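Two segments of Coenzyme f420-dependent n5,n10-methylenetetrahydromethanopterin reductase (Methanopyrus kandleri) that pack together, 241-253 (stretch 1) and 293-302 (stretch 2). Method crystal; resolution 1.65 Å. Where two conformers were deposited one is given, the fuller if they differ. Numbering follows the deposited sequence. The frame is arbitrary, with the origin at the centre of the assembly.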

# COMPACT_ATOMS: atom_id res chain seq x y z
N ALA A 241 9.68 -10.01 -31.83
CA ALA A 241 10.39 -10.38 -30.60
C ALA A 241 11.90 -10.23 -30.83
O ALA A 241 12.61 -9.61 -30.04
CB ALA A 241 10.06 -11.82 -30.20
N ILE A 242 12.40 -10.79 -31.94
CA ILE A 242 13.82 -10.73 -32.22
C ILE A 242 14.34 -9.30 -32.36
O ILE A 242 15.41 -8.95 -31.87
CB ILE A 242 14.16 -11.53 -33.51
CG1 ILE A 242 13.89 -13.02 -33.27
CG2 ILE A 242 15.60 -11.22 -33.97
CD1 ILE A 242 13.78 -13.87 -34.54
N GLU A 243 13.56 -8.47 -33.03
CA GLU A 243 13.97 -7.09 -33.24
C GLU A 243 14.17 -6.36 -31.92
O GLU A 243 15.10 -5.57 -31.77
CB GLU A 243 12.90 -6.37 -34.08
CG GLU A 243 13.32 -4.97 -34.53
CD GLU A 243 14.58 -5.00 -35.36
OE1 GLU A 243 14.69 -5.90 -36.23
OE2 GLU A 243 15.46 -4.12 -35.17
N ALA A 244 13.27 -6.61 -30.97
CA ALA A 244 13.34 -5.95 -29.66
C ALA A 244 14.62 -6.26 -28.89
O ALA A 244 15.04 -5.49 -28.02
CB ALA A 244 12.10 -6.34 -28.84
N THR A 245 15.25 -7.39 -29.19
CA THR A 245 16.47 -7.72 -28.48
C THR A 245 17.71 -6.95 -28.94
O THR A 245 18.64 -6.79 -28.16
CB THR A 245 16.89 -9.22 -28.64
OG1 THR A 245 17.29 -9.44 -29.99
CG2 THR A 245 15.78 -10.16 -28.30
N LYS A 246 17.71 -6.46 -30.17
CA LYS A 246 18.92 -5.83 -30.71
C LYS A 246 19.69 -4.82 -29.89
O LYS A 246 20.89 -5.01 -29.67
CB LYS A 246 18.64 -5.30 -32.12
CG LYS A 246 18.39 -6.47 -33.08
CD LYS A 246 18.16 -6.05 -34.52
CE LYS A 246 17.81 -7.28 -35.37
NZ LYS A 246 17.46 -6.94 -36.78
N ILE A 247 19.04 -3.76 -29.41
CA ILE A 247 19.77 -2.80 -28.61
C ILE A 247 20.42 -3.48 -27.41
O ILE A 247 21.58 -3.23 -27.10
CB ILE A 247 18.88 -1.65 -28.10
CG1 ILE A 247 19.71 -0.66 -27.28
CG2 ILE A 247 17.74 -2.20 -27.23
CD1 ILE A 247 20.89 -0.05 -28.01
N VAL A 248 19.69 -4.38 -26.75
CA VAL A 248 20.26 -5.04 -25.59
C VAL A 248 21.41 -5.98 -25.98
O VAL A 248 22.45 -5.99 -25.34
CB VAL A 248 19.18 -5.81 -24.78
CG1 VAL A 248 19.83 -6.50 -23.58
CG2 VAL A 248 18.08 -4.83 -24.29
N VAL A 249 21.24 -6.77 -27.04
CA VAL A 249 22.30 -7.67 -27.47
C VAL A 249 23.54 -6.86 -27.89
O VAL A 249 24.67 -7.23 -27.58
CB VAL A 249 21.84 -8.59 -28.62
CG1 VAL A 249 23.03 -9.28 -29.26
CG2 VAL A 249 20.87 -9.65 -28.06
N ALA A 250 23.31 -5.74 -28.57
CA ALA A 250 24.43 -4.89 -28.99
C ALA A 250 25.31 -4.56 -27.79
O ALA A 250 26.53 -4.69 -27.87
CB ALA A 250 23.91 -3.62 -29.64
N PHE A 251 24.71 -4.17 -26.67
CA PHE A 251 25.48 -3.87 -25.47
C PHE A 251 26.13 -5.10 -24.88
O PHE A 251 27.22 -5.03 -24.31
CB PHE A 251 24.61 -3.22 -24.38
CG PHE A 251 24.54 -1.72 -24.47
CD1 PHE A 251 23.77 -1.09 -25.45
CD2 PHE A 251 25.27 -0.93 -23.58
CE1 PHE A 251 23.74 0.30 -25.55
CE2 PHE A 251 25.25 0.46 -23.68
CZ PHE A 251 24.48 1.07 -24.67
N ILE A 252 25.45 -6.24 -25.00
CA ILE A 252 26.02 -7.48 -24.48
C ILE A 252 27.27 -7.84 -25.30
O ILE A 252 28.30 -8.19 -24.75
CB ILE A 252 25.00 -8.64 -24.54
CG1 ILE A 252 23.80 -8.30 -23.65
CG2 ILE A 252 25.68 -9.95 -24.12
CD1 ILE A 252 22.69 -9.33 -23.65
N VAL A 253 27.14 -7.75 -26.63
CA VAL A 253 28.25 -8.05 -27.52
C VAL A 253 29.42 -7.17 -27.15
O VAL A 253 30.56 -7.63 -27.04
CB VAL A 253 27.89 -7.80 -29.00
CG1 VAL A 253 29.14 -7.96 -29.88
CG2 VAL A 253 26.83 -8.78 -29.46
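Stretch 2 293-302: DMIEAFSIAG

The centre of the contact is apolar and is built around Phe298 and Ile295 of stretch 2. The CA-to-CB bond of Phe298 points toward the helix of stretch 1, and its ring meets three side chains there: Ile252 CG2 lies 3.7 Å from Phe298 CG, Val253 CG2 lies 3.9 Å from Phe298 CD1, and Val249 CG1 sits at the ring edge, near its plane. Val249 also packs against the preceding turn, with its CG1 3.9 Å from Met294 CB, while Val253 CG2 approaches Met294 SD to 3.8 Å. The CA-to-CB bond of Ile295 points sideways, but in its m,t rotamer the end of the side chain comes nearer to stretch 1, where Ile295 CD1 reaches Ile242 CG2 at 3.5 Å.

These contacts join two helices that cross steeply. Residues 293-298 run at 80° to helix 241-253, with the axes 9.9 Å apart at closest approach. From Ser299 the chain is extended, and strand 300-302 runs back along the first helix at 144° to its direction, its axis coming within 6.8 Å. The small side chain of Ala301 points toward the helix and suits this closer approach: its CB lies 3.5 Å from Thr245 CG2 and 4.3 Å from Ile242 CG1. The CA-to-CB bond of Ile300 points away, in keeping with the alternation of a strand. At Gly302, whose backbone angles themselves call for glycine, the carbonyl O lies 3.5 Å from Ala241 CB.

No hydrogen bond spans the contact. Buried between the stretches, the hydroxyls of Thr245 and Ser299 each bond within their own stretch: Thr245 OG1 donates to Ile242 O (2.7 Å) and Ser299 OG to Ile295 O (2.8 Å), and Thr245 CG2 lies 3.9 Å from Ser299 OG. At the polar edge, Lys246 NZ forms a salt bridge with Glu243 OE1 at 3.0 Å, while Lys246 CE lies 4.1 Å from Ile295 CD1.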

# COMPACT_ATOMS: atom_id res chain seq x y z
N ASP A 293 23.64 -14.76 -35.22
CA ASP A 293 24.45 -15.53 -34.29
C ASP A 293 24.56 -14.84 -32.94
O ASP A 293 24.58 -15.51 -31.91
CB ASP A 293 25.83 -15.82 -34.86
CG ASP A 293 25.77 -16.63 -36.14
OD1 ASP A 293 24.92 -17.56 -36.25
OD2 ASP A 293 26.59 -16.37 -37.03
N MET A 294 24.62 -13.52 -32.94
CA MET A 294 24.69 -12.77 -31.69
C MET A 294 23.37 -12.90 -30.93
O MET A 294 23.36 -13.05 -29.70
CB MET A 294 24.95 -11.29 -31.95
CG MET A 294 26.23 -11.01 -32.67
SD MET A 294 26.25 -9.29 -33.16
CE MET A 294 27.78 -9.29 -34.23
N ILE A 295 22.26 -12.84 -31.66
CA ILE A 295 20.95 -12.97 -31.04
C ILE A 295 20.79 -14.37 -30.45
O ILE A 295 20.26 -14.54 -29.35
CB ILE A 295 19.85 -12.65 -32.07
CG1 ILE A 295 19.91 -11.14 -32.38
CG2 ILE A 295 18.47 -13.10 -31.57
CD1 ILE A 295 19.00 -10.69 -33.49
N GLU A 296 21.27 -15.40 -31.16
CA GLU A 296 21.17 -16.77 -30.67
C GLU A 296 22.10 -16.97 -29.47
O GLU A 296 21.81 -17.71 -28.53
CB GLU A 296 21.57 -17.74 -31.80
CG GLU A 296 21.45 -19.24 -31.52
CD GLU A 296 22.43 -19.75 -30.49
OE1 GLU A 296 23.55 -19.22 -30.38
OE2 GLU A 296 22.07 -20.73 -29.81
N ALA A 297 23.24 -16.30 -29.49
CA ALA A 297 24.17 -16.46 -28.41
C ALA A 297 23.79 -15.73 -27.12
O ALA A 297 23.97 -16.25 -26.02
CB ALA A 297 25.54 -15.98 -28.85
N PHE A 298 23.24 -14.53 -27.29
CA PHE A 298 23.02 -13.68 -26.13
C PHE A 298 21.61 -13.34 -25.72
O PHE A 298 21.42 -12.41 -24.93
CB PHE A 298 23.83 -12.40 -26.34
CG PHE A 298 25.31 -12.66 -26.61
CD1 PHE A 298 25.91 -12.24 -27.80
CD2 PHE A 298 26.08 -13.35 -25.68
CE1 PHE A 298 27.26 -12.54 -28.06
CE2 PHE A 298 27.42 -13.65 -25.93
CZ PHE A 298 28.01 -13.24 -27.13
N SER A 299 20.63 -14.08 -26.21
CA SER A 299 19.24 -13.81 -25.82
C SER A 299 18.42 -15.06 -26.08
O SER A 299 18.89 -16.01 -26.75
CB SER A 299 18.64 -12.67 -26.66
OG SER A 299 18.26 -13.10 -27.97
N ILE A 300 17.23 -15.06 -25.50
CA ILE A 300 16.24 -16.10 -25.73
C ILE A 300 15.16 -15.25 -26.38
O ILE A 300 14.46 -14.48 -25.71
CB ILE A 300 15.72 -16.72 -24.44
CG1 ILE A 300 16.81 -17.55 -23.76
CG2 ILE A 300 14.55 -17.65 -24.74
CD1 ILE A 300 16.32 -18.11 -22.45
N ALA A 301 15.02 -15.38 -27.70
CA ALA A 301 14.04 -14.57 -28.40
C ALA A 301 13.20 -15.30 -29.46
O ALA A 301 13.70 -16.20 -30.16
CB ALA A 301 14.74 -13.37 -29.06
N GLY A 302 11.93 -14.91 -29.58
CA GLY A 302 11.07 -15.52 -30.58
C GLY A 302 9.64 -15.71 -30.15
O GLY A 302 9.23 -15.08 -29.17